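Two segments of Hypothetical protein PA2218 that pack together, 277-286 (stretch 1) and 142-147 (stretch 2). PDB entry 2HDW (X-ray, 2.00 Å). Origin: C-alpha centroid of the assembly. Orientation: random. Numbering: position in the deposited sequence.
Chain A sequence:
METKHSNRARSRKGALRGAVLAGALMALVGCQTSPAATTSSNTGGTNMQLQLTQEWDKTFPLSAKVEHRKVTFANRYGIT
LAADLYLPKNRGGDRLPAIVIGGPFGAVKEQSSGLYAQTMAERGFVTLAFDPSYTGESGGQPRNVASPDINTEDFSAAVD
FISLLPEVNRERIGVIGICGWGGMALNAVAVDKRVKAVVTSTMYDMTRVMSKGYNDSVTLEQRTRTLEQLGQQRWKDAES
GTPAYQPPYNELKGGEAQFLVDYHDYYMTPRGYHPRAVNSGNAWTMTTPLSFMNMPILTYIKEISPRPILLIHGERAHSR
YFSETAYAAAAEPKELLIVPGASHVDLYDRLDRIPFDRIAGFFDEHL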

ATOM      1  N   ALA A 277       9.996   8.178  -3.463  1.00 10.87           N
ATOM      2  CA  ALA A 277       9.671   6.753  -3.391  1.00 10.61           C
ATOM      3  C   ALA A 277      10.879   5.832  -3.313  1.00 11.12           C
ATOM      4  O   ALA A 277      11.876   6.026  -4.019  1.00 11.40           O
ATOM      5  CB  ALA A 277       8.803   6.349  -4.584  1.00  9.75           C
ATOM      6  N   VAL A 278      10.779   4.828  -2.441  1.00  9.04           N
ATOM      7  CA  VAL A 278      11.830   3.829  -2.285  1.00 10.68           C
ATOM      8  C   VAL A 278      12.043   3.137  -3.631  1.00 10.87           C
ATOM      9  O   VAL A 278      13.175   2.940  -4.078  1.00 11.11           O
ATOM     10  CB  VAL A 278      11.427   2.744  -1.249  1.00  9.85           C
ATOM     11  CG1 VAL A 278      12.239   1.462  -1.483  1.00 10.11           C
ATOM     12  CG2 VAL A 278      11.656   3.260   0.160  1.00  9.56           C
ATOM     13  N   ASN A 279      10.942   2.770  -4.277  1.00 10.63           N
ATOM     14  CA  ASN A 279      11.024   2.072  -5.548  1.00 10.58           C
ATOM     15  C   ASN A 279      11.563   2.917  -6.693  1.00  9.95           C
ATOM     16  O   ASN A 279      12.022   2.379  -7.698  1.00 11.04           O
ATOM     17  CB  ASN A 279       9.656   1.482  -5.904  1.00  9.06           C
ATOM     18  CG  ASN A 279       9.183   0.473  -4.870  1.00  9.26           C
ATOM     19  OD1 ASN A 279       9.998  -0.121  -4.160  1.00  8.69           O
ATOM     20  ND2 ASN A 279       7.870   0.269  -4.783  1.00  6.51           N
ATOM     21  N   SER A 280      11.520   4.237  -6.548  1.00 11.18           N
ATOM     22  CA  SER A 280      12.030   5.113  -7.598  1.00 12.00           C
ATOM     23  C   SER A 280      13.506   5.460  -7.411  1.00 12.03           C
ATOM     24  O   SER A 280      13.854   6.611  -7.157  1.00 13.91           O
ATOM     25  CB  SER A 280      11.205   6.404  -7.679  1.00 13.27           C
ATOM     26  OG  SER A 280       9.939   6.180  -8.285  1.00  9.99           O
ATOM     27  N   GLY A 281      14.373   4.461  -7.526  1.00 13.40           N
ATOM     28  CA  GLY A 281      15.802   4.708  -7.407  1.00 12.78           C
ATOM     29  C   GLY A 281      16.406   4.756  -6.014  1.00 13.01           C
ATOM     30  O   GLY A 281      17.601   5.019  -5.872  1.00 10.31           O
ATOM     31  N   ASN A 282      15.602   4.526  -4.982  1.00 10.64           N
ATOM     32  CA  ASN A 282      16.134   4.528  -3.628  1.00 11.25           C
ATOM     33  C   ASN A 282      16.103   3.111  -3.073  1.00 11.47           C
ATOM     34  O   ASN A 282      16.314   2.157  -3.827  1.00 12.01           O
ATOM     35  CB  ASN A 282      15.341   5.498  -2.745  1.00 12.32           C
ATOM     36  CG  ASN A 282      15.449   6.929  -3.235  1.00 14.84           C
ATOM     37  OD1 ASN A 282      14.518   7.463  -3.833  1.00 16.68           O
ATOM     38  ND2 ASN A 282      16.603   7.549  -3.005  1.00 12.44           N
ATOM     39  N   ALA A 283      15.850   2.954  -1.776  1.00 10.56           N
ATOM     40  CA  ALA A 283      15.830   1.616  -1.190  1.00 10.79           C
ATOM     41  C   ALA A 283      15.554   1.588   0.296  1.00  9.51           C
ATOM     42  O   ALA A 283      15.660   2.598   0.985  1.00  9.18           O
ATOM     43  CB  ALA A 283      17.152   0.928  -1.443  1.00 14.90           C
ATOM     44  N   TRP A 284      15.206   0.405   0.785  1.00  9.03           N
ATOM     45  CA  TRP A 284      14.962   0.216   2.206  1.00  9.34           C
ATOM     46  C   TRP A 284      16.331  -0.027   2.821  1.00  9.16           C
ATOM     47  O   TRP A 284      17.309  -0.271   2.105  1.00  9.61           O
ATOM     48  CB  TRP A 284      14.114  -1.029   2.466  1.00 11.53           C
ATOM     49  CG  TRP A 284      12.760  -1.012   1.826  1.00 13.69           C
ATOM     50  CD1 TRP A 284      12.355  -1.744   0.748  1.00 10.78           C
ATOM     51  CD2 TRP A 284      11.627  -0.239   2.237  1.00 11.04           C
ATOM     52  NE1 TRP A 284      11.037  -1.478   0.461  1.00 11.46           N
ATOM     53  CE2 TRP A 284      10.565  -0.557   1.360  1.00 12.59           C
ATOM     54  CE3 TRP A 284      11.405   0.692   3.261  1.00 11.21           C
ATOM     55  CZ2 TRP A 284       9.296   0.025   1.476  1.00  9.86           C
ATOM     56  CZ3 TRP A 284      10.141   1.272   3.375  1.00 11.14           C
ATOM     57  CH2 TRP A 284       9.105   0.933   2.485  1.00 10.54           C
ATOM     58  N   THR A 285      16.396   0.032   4.142  1.00  7.73           N
ATOM     59  CA  THR A 285      17.644  -0.237   4.844  1.00  9.54           C
ATOM     60  C   THR A 285      17.933  -1.702   4.561  1.00  8.59           C
ATOM     61  O   THR A 285      17.006  -2.478   4.307  1.00  9.22           O
ATOM     62  CB  THR A 285      17.475  -0.078   6.353  1.00 10.82           C
ATOM     63  OG1 THR A 285      16.422  -0.946   6.796  1.00 12.46           O
ATOM     64  CG2 THR A 285      17.134   1.363   6.704  1.00  7.59           C
ATOM     65  N   MET A 286      19.206  -2.081   4.602  1.00  9.15           N
ATOM     66  CA  MET A 286      19.584  -3.464   4.348  1.00  9.67           C
ATOM     67  C   MET A 286      18.956  -4.432   5.351  1.00  9.35           C
ATOM     68  O   MET A 286      18.644  -5.565   5.004  1.00 10.20           O
ATOM     69  CB  MET A 286      21.116  -3.614   4.362  1.00 10.06           C
ATOM     70  CG  MET A 286      21.814  -3.068   3.104  1.00 15.43           C
ATOM     71  SD  MET A 286      23.603  -3.384   3.066  1.00 11.05           S
ATOM     72  CE  MET A 286      23.607  -5.072   2.541  1.00 14.53           C
TER
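Stretch 2 142-147: PRNVAS

The most unusual feature of this contact is that a single residue, Asn144, carries most of it, and does so from a left-handed backbone conformation (phi 56°, psi 53°) in the middle of an otherwise extended segment. Asparagine tolerates such angles better than most residues other than glycine, so it suits a position where the chain must bend locally while keeping a polar side chain directed at its neighbour. The two segments are far apart in sequence, and neither forms a regular helix or strand; they meet loop against loop.

Stretch 2 begins with Pro142, which follows a cis peptide bond, and approaches stretch 1 most closely where the CA of Asn144 lies 5.0 Å from the CA of Trp284. Both backbone and side chain of Asn144 are used there. Asn144 O accepts a hydrogen bond from Thr285 N, at 3.1 Å, and the same Asn144 O lies 3.2 Å from Trp284 CA in a CA-H...O contact. It thus receives two hydrogens from consecutive residues, near the edge of the indole ring. The CB of Asn144 points toward stretch 1, and Asn144 ND2 makes a weak hydrogen bond to Ala283 O, at 3.4 Å. The amide also packs on an apolar surface: Asn144 CG is 3.5 Å from Val278 CG2. Val278 reaches this contact from the earlier turn of stretch 1, where Gly281 adopts phi 84° and psi 2°, angles at which a CB would be jammed against the preceding carbonyl O.

Beyond Asn144, stretch 2 returns to extended angles and carries Val145 and Ala146 past the six-membered end of the Trp284 indole, while Arg143, before it, lies by Thr285. The CB of Val145 points away from stretch 1, but Val145 CG2 still comes within 4.0 Å of Thr285 OG1, and Val145 O lies 3.8 Å from Trp284 CZ3. Ala146 then turns its CB toward the indole. Ala146 CB sits over one face of the six-membered ring of Trp284, 4.1 Å from the ring centroid and 22° off the normal, a CH-pi contact, with Trp284 CZ3 its nearest atom at 3.8 Å. Alanine's short side chain lets the backbone pass close to the flat aromatic surface.

Thr285 completes the fit. Thr285 CG2 lies 3.9 Å from Arg143 O. Its OG1 is hydrogen-bonded to a residue next to one of the stretches, so the hydroxyl is satisfied even though it needs no polar partner in stretch 2. At the end of stretch 2, Ser147 lies beyond the contact and caps the helix that follows, a role its short hydroxyl side chain fills well.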

ATOM      1  N   PRO A 142      15.340   5.662  11.404  1.00 13.47           N
ATOM      2  CA  PRO A 142      15.974   6.007  10.129  1.00 13.76           C
ATOM      3  C   PRO A 142      14.948   6.057   9.005  1.00 14.11           C
ATOM      4  O   PRO A 142      13.886   5.434   9.088  1.00 10.16           O
ATOM      5  CB  PRO A 142      16.971   4.867   9.909  1.00 14.22           C
ATOM      6  CG  PRO A 142      17.230   4.343  11.289  1.00 17.25           C
ATOM      7  CD  PRO A 142      15.851   4.373  11.899  1.00 16.35           C
ATOM      8  N   ARG A 143      15.275   6.788   7.947  1.00 12.66           N
ATOM      9  CA  ARG A 143      14.372   6.881   6.816  1.00 13.69           C
ATOM     10  C   ARG A 143      14.326   5.548   6.074  1.00 12.37           C
ATOM     11  O   ARG A 143      15.292   4.779   6.079  1.00 10.42           O
ATOM     12  CB  ARG A 143      14.832   7.985   5.858  1.00 13.13           C
ATOM     13  CG  ARG A 143      14.857   9.361   6.496  1.00 14.73           C
ATOM     14  CD  ARG A 143      13.481   9.709   7.053  1.00 13.60           C
ATOM     15  NE  ARG A 143      12.465   9.761   6.005  1.00 11.65           N
ATOM     16  CZ  ARG A 143      11.166   9.932   6.237  1.00 12.61           C
ATOM     17  NH1 ARG A 143      10.726  10.059   7.484  1.00 11.70           N
ATOM     18  NH2 ARG A 143      10.309  10.000   5.224  1.00 13.48           N
ATOM     19  N   ASN A 144      13.185   5.276   5.456  1.00 12.03           N
ATOM     20  CA  ASN A 144      13.001   4.068   4.665  1.00 10.42           C
ATOM     21  C   ASN A 144      13.257   2.719   5.327  1.00 10.30           C
ATOM     22  O   ASN A 144      14.038   1.900   4.823  1.00  8.75           O
ATOM     23  CB  ASN A 144      13.830   4.170   3.381  1.00 10.78           C
ATOM     24  CG  ASN A 144      13.361   5.298   2.479  1.00 11.78           C
ATOM     25  OD1 ASN A 144      12.302   5.886   2.711  1.00 13.88           O
ATOM     26  ND2 ASN A 144      14.139   5.600   1.442  1.00  9.51           N
ATOM     27  N   VAL A 145      12.608   2.498   6.462  1.00 10.19           N
ATOM     28  CA  VAL A 145      12.687   1.217   7.146  1.00 12.33           C
ATOM     29  C   VAL A 145      11.218   0.787   7.173  1.00 12.91           C
ATOM     30  O   VAL A 145      10.332   1.640   7.125  1.00 14.30           O
ATOM     31  CB  VAL A 145      13.266   1.352   8.581  1.00 13.87           C
ATOM     32  CG1 VAL A 145      12.396   2.248   9.425  1.00 14.58           C
ATOM     33  CG2 VAL A 145      13.392  -0.029   9.220  1.00 15.08           C
ATOM     34  N   ALA A 146      10.946  -0.513   7.205  1.00 13.54           N
ATOM     35  CA  ALA A 146       9.560  -0.982   7.214  1.00 13.08           C
ATOM     36  C   ALA A 146       9.350  -2.127   8.195  1.00 12.47           C
ATOM     37  O   ALA A 146      10.305  -2.713   8.690  1.00 13.75           O
ATOM     38  CB  ALA A 146       9.142  -1.421   5.810  1.00 11.73           C
ATOM     39  N   SER A 147       8.086  -2.446   8.456  1.00 11.80           N
ATOM     40  CA  SER A 147       7.726  -3.512   9.388  1.00 10.39           C
ATOM     41  C   SER A 147       6.282  -3.928   9.128  1.00 10.45           C
ATOM     42  O   SER A 147       5.422  -3.079   8.909  1.00 11.53           O
ATOM     43  CB  SER A 147       7.882  -3.002  10.823  1.00 10.18           C
ATOM     44  OG  SER A 147       6.967  -3.617  11.709  1.00  9.99           O
TER